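Local coordinates for CptN Toxin (Eubacterium rectale DSM 17629, PDB 4RMO), which is the toxin of a type III toxin-antitoxin system, probably an endoribonuclease that is held inactive by its pseudoknotted RNA antitoxin, at residues Arg30-Asp38 / Ala119-Leu130. Residues are numbered along the deposited sequence; the frame is centred on the assembly and turned at random. Where two conformers were deposited one is given.
Sequences RPHYYCFED and AKEIEQKARKVL. With nucleotides of chain B.
Phe36 and Arg127 carry the contact by which helix 116-134 packs on strand 32-37 of the antiparallel sheet, an alpha-on-beta arrangement; the axes of the strand and of the 119-130 part of the helix come within 8.8 Å. Arg127 lays its guanidinium over one face of the Phe36 ring: CZ stands 4.3 Å from the centroid, and with the two planes only 15° apart this is a stacked cation-pi pair. CZ is offset toward the rim. The Arg127 chain runs extended from CG to NE, which carries the guanidinium over the ring face while CG comes within 3.8 Å of Phe36 CE2. OP2 of U26 in the RNA chain lies near the guanidinium plane, 3.6 Å from Arg127 NH1, a distance that suggests electrostatic attraction. Phe36 CG sits between its backbone N and carbonyl carbon (chi1 44°), and the ring thereby reaches Ala126 CB from CE2, and Leu130 CD2 at its edge from CE1. Cys35 SG also touches Ala126 CB, at 3.8 Å. Tyr33, whose ring meets Phe87 edge-to-face, adds CE2 against Ile122 CG2. Just before strand 32-37, the RNA is met directly: Arg30 NH2 donates to O5' of A1 in chain B at 2.8 Å, with an N-H...O angle of 155°.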
loop_
_atom_site.group_PDB
_atom_site.type_symbol
_atom_site.label_atom_id
_atom_site.label_comp_id
_atom_site.label_asym_id
_atom_site.label_seq_id
_atom_site.Cartn_x
_atom_site.Cartn_y
_atom_site.Cartn_z
ATOM N N ARG A 30 29.833 -4.004 15.606
ATOM C CA ARG A 30 28.972 -3.215 14.762
ATOM C C ARG A 30 27.817 -4.072 14.240
ATOM O O ARG A 30 28.035 -5.049 13.527
ATOM C CB ARG A 30 29.698 -2.646 13.549
ATOM C CG ARG A 30 28.792 -1.627 12.801
ATOM C CD ARG A 30 29.343 -1.099 11.505
ATOM N NE ARG A 30 30.571 -0.395 11.759
ATOM C CZ ARG A 30 30.671 0.863 12.151
ATOM N NH1 ARG A 30 29.594 1.623 12.360
ATOM N NH2 ARG A 30 31.877 1.377 12.303
ATOM N N PRO A 31 26.567 -3.692 14.564
ATOM C CA PRO A 31 25.465 -4.426 13.972
ATOM C C PRO A 31 25.384 -4.207 12.469
ATOM O O PRO A 31 25.593 -3.093 12.003
ATOM C CB PRO A 31 24.228 -3.835 14.683
ATOM C CG PRO A 31 24.622 -2.480 15.100
ATOM C CD PRO A 31 26.092 -2.572 15.409
ATOM N N HIS A 32 25.044 -5.260 11.726
ATOM C CA HIS A 32 24.839 -5.171 10.305
ATOM C C HIS A 32 23.468 -5.711 9.971
ATOM O O HIS A 32 23.012 -6.706 10.547
ATOM C CB HIS A 32 25.874 -6.001 9.542
ATOM C CG HIS A 32 27.228 -5.388 9.462
ATOM N ND1 HIS A 32 28.136 -5.456 10.502
ATOM C CD2 HIS A 32 27.841 -4.702 8.472
ATOM C CE1 HIS A 32 29.240 -4.819 10.162
ATOM N NE2 HIS A 32 29.091 -4.358 8.932
ATOM N N TYR A 33 22.817 -5.108 8.982
ATOM C CA TYR A 33 21.471 -5.477 8.600
ATOM C C TYR A 33 21.491 -6.338 7.344
ATOM O O TYR A 33 22.057 -5.963 6.323
ATOM C CB TYR A 33 20.676 -4.183 8.314
ATOM C CG TYR A 33 19.238 -4.354 7.823
ATOM C CD1 TYR A 33 18.262 -4.775 8.687
ATOM C CD2 TYR A 33 18.871 -4.042 6.526
ATOM C CE1 TYR A 33 16.957 -4.907 8.287
ATOM C CE2 TYR A 33 17.554 -4.117 6.107
ATOM C CZ TYR A 33 16.600 -4.575 7.000
ATOM O OH TYR A 33 15.288 -4.728 6.615
ATOM N N TYR A 34 20.792 -7.456 7.384
ATOM C CA TYR A 34 20.664 -8.321 6.233
ATOM C C TYR A 34 19.482 -7.862 5.373
ATOM O O TYR A 34 18.329 -8.088 5.722
ATOM C CB TYR A 34 20.436 -9.763 6.675
ATOM C CG TYR A 34 20.027 -10.697 5.536
ATOM C CD1 TYR A 34 20.528 -10.540 4.252
ATOM C CD2 TYR A 34 19.148 -11.742 5.762
ATOM C CE1 TYR A 34 20.147 -11.396 3.215
ATOM C CE2 TYR A 34 18.779 -12.612 4.752
ATOM C CZ TYR A 34 19.267 -12.426 3.472
ATOM O OH TYR A 34 18.875 -13.287 2.445
ATOM N N CYS A 35 19.787 -7.254 4.234
ATOM C CA CYS A 35 18.792 -6.679 3.362
ATOM C C CYS A 35 18.117 -7.628 2.357
ATOM O O CYS A 35 16.889 -7.739 2.333
ATOM C CB CYS A 35 19.448 -5.544 2.619
ATOM S SG CYS A 35 18.166 -4.522 1.960
ATOM N N PHE A 36 18.886 -8.292 1.523
ATOM C CA PHE A 36 18.329 -9.283 0.605
ATOM C C PHE A 36 19.395 -10.189 0.062
ATOM O O PHE A 36 20.551 -9.851 0.051
ATOM C CB PHE A 36 17.593 -8.639 -0.585
ATOM C CG PHE A 36 18.319 -7.473 -1.199
ATOM C CD1 PHE A 36 19.452 -7.655 -1.975
ATOM C CD2 PHE A 36 17.818 -6.221 -1.084
ATOM C CE1 PHE A 36 20.098 -6.585 -2.577
ATOM C CE2 PHE A 36 18.471 -5.133 -1.648
ATOM C CZ PHE A 36 19.620 -5.313 -2.400
ATOM N N GLU A 37 18.981 -11.364 -0.375
ATOM C CA GLU A 37 19.868 -12.310 -1.023
ATOM C C GLU A 37 20.195 -11.806 -2.412
ATOM O O GLU A 37 19.395 -11.128 -3.042
ATOM C CB GLU A 37 19.202 -13.689 -1.101
ATOM C CG GLU A 37 20.158 -14.782 -1.574
ATOM C CD GLU A 37 19.687 -16.187 -1.251
ATOM O OE1 GLU A 37 18.507 -16.352 -0.866
ATOM O OE2 GLU A 37 20.526 -17.112 -1.350
ATOM N N ASP A 38 21.391 -12.102 -2.889
ATOM C CA ASP A 38 21.766 -11.744 -4.258
ATOM C C ASP A 38 20.899 -12.527 -5.262
ATOM O O ASP A 38 20.671 -13.722 -5.063
ATOM C CB ASP A 38 23.226 -12.070 -4.476
ATOM C CG ASP A 38 23.739 -11.548 -5.784
ATOM O OD1 ASP A 38 23.932 -10.316 -5.904
ATOM O OD2 ASP A 38 24.045 -12.379 -6.659
ATOM N N ALA A 119 11.344 -1.562 6.589
ATOM C CA ALA A 119 12.132 -2.513 5.863
ATOM C C ALA A 119 11.965 -2.324 4.366
ATOM O O ALA A 119 12.934 -2.436 3.596
ATOM C CB ALA A 119 11.739 -3.934 6.243
ATOM N N LYS A 120 10.717 -2.119 3.940
ATOM C CA LYS A 120 10.401 -1.968 2.525
ATOM C C LYS A 120 11.055 -0.733 1.947
ATOM O O LYS A 120 11.645 -0.774 0.874
ATOM C CB LYS A 120 8.892 -1.928 2.318
ATOM C CG LYS A 120 8.481 -1.741 0.886
ATOM C CD LYS A 120 6.957 -1.686 0.758
ATOM C CE LYS A 120 6.532 -0.817 -0.424
ATOM N NZ LYS A 120 5.124 -1.077 -0.815
ATOM N N GLU A 121 11.028 0.356 2.681
ATOM C CA GLU A 121 11.669 1.554 2.193
ATOM C C GLU A 121 13.198 1.357 2.067
ATOM O O GLU A 121 13.834 1.899 1.166
ATOM C CB GLU A 121 11.342 2.723 3.112
ATOM C CG GLU A 121 11.370 4.059 2.400
ATOM C CD GLU A 121 11.148 5.258 3.316
ATOM O OE1 GLU A 121 10.598 5.081 4.451
ATOM O OE2 GLU A 121 11.564 6.368 2.901
ATOM N N ILE A 122 13.789 0.663 3.028
ATOM C CA ILE A 122 15.218 0.435 3.054
ATOM C C ILE A 122 15.593 -0.499 1.903
ATOM O O ILE A 122 16.592 -0.284 1.241
ATOM C CB ILE A 122 15.704 -0.126 4.414
ATOM C CG1 ILE A 122 15.803 1.049 5.422
ATOM C CG2 ILE A 122 17.087 -0.772 4.296
ATOM C CD1 ILE A 122 15.825 0.624 6.864
ATOM N N GLU A 123 14.798 -1.521 1.678
ATOM C CA GLU A 123 15.043 -2.442 0.589
ATOM C C GLU A 123 15.038 -1.676 -0.766
ATOM O O GLU A 123 15.898 -1.905 -1.622
ATOM C CB GLU A 123 14.054 -3.632 0.632
ATOM C CG GLU A 123 14.648 -4.956 1.230
ATOM C CD GLU A 123 14.704 -5.163 2.810
ATOM O OE1 GLU A 123 14.918 -4.211 3.685
ATOM O OE2 GLU A 123 14.578 -6.373 3.184
ATOM N N GLN A 124 14.102 -0.760 -0.939
ATOM C CA GLN A 124 14.048 -0.015 -2.192
ATOM C C GLN A 124 15.254 0.839 -2.345
ATOM O O GLN A 124 15.783 0.973 -3.462
ATOM C CB GLN A 124 12.778 0.841 -2.318
ATOM C CG GLN A 124 11.542 -0.022 -2.623
ATOM C CD GLN A 124 10.209 0.764 -2.620
ATOM O OE1 GLN A 124 10.190 2.002 -2.582
ATOM N NE2 GLN A 124 9.100 0.032 -2.711
ATOM N N LYS A 125 15.654 1.480 -1.269
ATOM C CA LYS A 125 16.792 2.370 -1.340
ATOM C C LYS A 125 18.026 1.564 -1.694
ATOM O O LYS A 125 18.867 2.013 -2.461
ATOM C CB LYS A 125 16.948 3.116 -0.029
ATOM C CG LYS A 125 15.953 4.226 0.105
ATOM C CD LYS A 125 16.094 4.988 1.398
ATOM C CE LYS A 125 15.013 6.054 1.540
ATOM N NZ LYS A 125 15.471 7.117 2.457
ATOM N N ALA A 126 18.105 0.358 -1.159
ATOM C CA ALA A 126 19.263 -0.478 -1.333
ATOM C C ALA A 126 19.373 -1.001 -2.743
ATOM O O ALA A 126 20.479 -1.193 -3.251
ATOM C CB ALA A 126 19.207 -1.649 -0.362
ATOM N N ARG A 127 18.242 -1.311 -3.349
ATOM C CA ARG A 127 18.238 -1.792 -4.738
ATOM C C ARG A 127 18.694 -0.698 -5.664
ATOM O O ARG A 127 19.418 -0.933 -6.613
ATOM C CB ARG A 127 16.854 -2.255 -5.121
ATOM C CG ARG A 127 16.511 -3.590 -4.494
ATOM C CD ARG A 127 15.139 -4.134 -4.979
ATOM N NE ARG A 127 14.818 -5.350 -4.230
ATOM C CZ ARG A 127 15.445 -6.513 -4.373
ATOM N NH1 ARG A 127 16.408 -6.682 -5.272
ATOM N NH2 ARG A 127 15.105 -7.531 -3.599
ATOM N N LYS A 128 18.239 0.514 -5.389
ATOM C CA LYS A 128 18.641 1.650 -6.137
ATOM C C LYS A 128 20.159 1.930 -5.965
ATOM O O LYS A 128 20.882 2.138 -6.939
ATOM C CB LYS A 128 17.858 2.857 -5.676
ATOM C CG LYS A 128 18.191 4.104 -6.442
ATOM C CD LYS A 128 17.248 5.255 -6.153
ATOM C CE LYS A 128 17.757 6.536 -6.836
ATOM N NZ LYS A 128 17.043 7.792 -6.422
ATOM N N VAL A 129 20.623 1.957 -4.724
ATOM C CA VAL A 129 22.004 2.241 -4.475
ATOM C C VAL A 129 22.902 1.175 -5.120
ATOM O O VAL A 129 23.903 1.491 -5.750
ATOM C CB VAL A 129 22.291 2.341 -2.983
ATOM C CG1 VAL A 129 23.780 2.186 -2.728
ATOM C CG2 VAL A 129 21.782 3.660 -2.454
ATOM N N LEU A 130 22.551 -0.083 -4.941
ATOM C CA LEU A 130 23.335 -1.146 -5.537
ATOM C C LEU A 130 23.341 -1.023 -7.067
ATOM O O LEU A 130 24.352 -1.305 -7.725
ATOM C CB LEU A 130 22.807 -2.485 -5.114
ATOM C CG LEU A 130 23.550 -3.681 -5.692
ATOM C CD1 LEU A 130 25.003 -3.603 -5.305
ATOM C CD2 LEU A 130 22.904 -4.974 -5.206
ATOM P P U B 26 16.414 -5.437 -9.332
ATOM O OP1 U B 26 16.466 -6.909 -9.157
ATOM O OP2 U B 26 16.617 -4.501 -8.191
ATOM O "O5'" U B 26 17.490 -4.887 -10.382
ATOM C "C5'" U B 26 17.678 -5.535 -11.675
ATOM C "C4'" U B 26 18.841 -4.899 -12.392
ATOM O "O4'" U B 26 18.597 -3.466 -12.506
ATOM C "C3'" U B 26 20.191 -5.039 -11.696
ATOM O "O3'" U B 26 21.198 -5.098 -12.683
ATOM C "C2'" U B 26 20.322 -3.710 -10.955
ATOM O "O2'" U B 26 21.632 -3.274 -10.669
ATOM C "C1'" U B 26 19.667 -2.743 -11.944
ATOM N N1 U B 26 19.120 -1.542 -11.295
ATOM C C2 U B 26 19.686 -0.327 -11.600
ATOM O O2 U B 26 20.618 -0.213 -12.379
ATOM N N3 U B 26 19.147 0.743 -10.933
ATOM C C4 U B 26 18.120 0.722 -10.010
ATOM O O4 U B 26 17.733 1.779 -9.502
ATOM C C5 U B 26 17.565 -0.566 -9.778
ATOM C C6 U B 26 18.092 -1.633 -10.387
ATOM O "O5'" A B 1 32.373 4.127 12.366
ATOM C "C5'" A B 1 32.812 4.747 13.618
ATOM C "C4'" A B 1 34.146 5.443 13.477
ATOM O "O4'" A B 1 35.192 4.480 13.204
ATOM C "C3'" A B 1 34.275 6.461 12.349
ATOM O "O3'" A B 1 33.740 7.708 12.752
ATOM C "C2'" A B 1 35.776 6.509 12.147
ATOM O "O2'" A B 1 36.416 7.261 13.148
ATOM C "C1'" A B 1 36.142 5.036 12.311
ATOM N N9 A B 1 36.097 4.269 11.075
ATOM C C8 A B 1 35.181 3.312 10.716
ATOM N N7 A B 1 35.411 2.769 9.543
ATOM C C5 A B 1 36.573 3.387 9.113
ATOM C C6 A B 1 37.324 3.271 7.931
ATOM N N6 A B 1 37.023 2.436 6.943
ATOM N N1 A B 1 38.425 4.044 7.809
ATOM C C2 A B 1 38.728 4.890 8.807
ATOM N N3 A B 1 38.086 5.109 9.952
ATOM C C4 A B 1 37.005 4.318 10.046
ATOM P P G B 24 7.481 2.831 -5.855
ATOM O OP1 G B 24 6.616 2.716 -4.657
ATOM O OP2 G B 24 8.362 4.019 -6.034
ATOM O "O5'" G B 24 8.610 1.723 -6.001
ATOM C "C5'" G B 24 8.327 0.355 -6.217
ATOM C "C4'" G B 24 8.679 -0.053 -7.638
ATOM O "O4'" G B 24 8.558 1.054 -8.581
ATOM C "C3'" G B 24 10.066 -0.580 -7.946
ATOM O "O3'" G B 24 10.286 -1.906 -7.504
ATOM C "C2'" G B 24 10.019 -0.592 -9.468
ATOM O "O2'" G B 24 9.170 -1.636 -9.880
ATOM C "C1'" G B 24 9.290 0.722 -9.755
ATOM N N9 G B 24 10.128 1.860 -10.119
ATOM C C8 G B 24 10.212 3.074 -9.478
ATOM N N7 G B 24 11.028 3.907 -10.065
ATOM C C5 G B 24 11.477 3.217 -11.183
ATOM C C6 G B 24 12.385 3.607 -12.205
ATOM O O6 G B 24 12.967 4.686 -12.347
ATOM N N1 G B 24 12.593 2.583 -13.122
ATOM C C2 G B 24 11.992 1.351 -13.077
ATOM N N2 G B 24 12.320 0.499 -14.047
ATOM N N3 G B 24 11.169 0.962 -12.115
ATOM C C4 G B 24 10.950 1.942 -11.214
#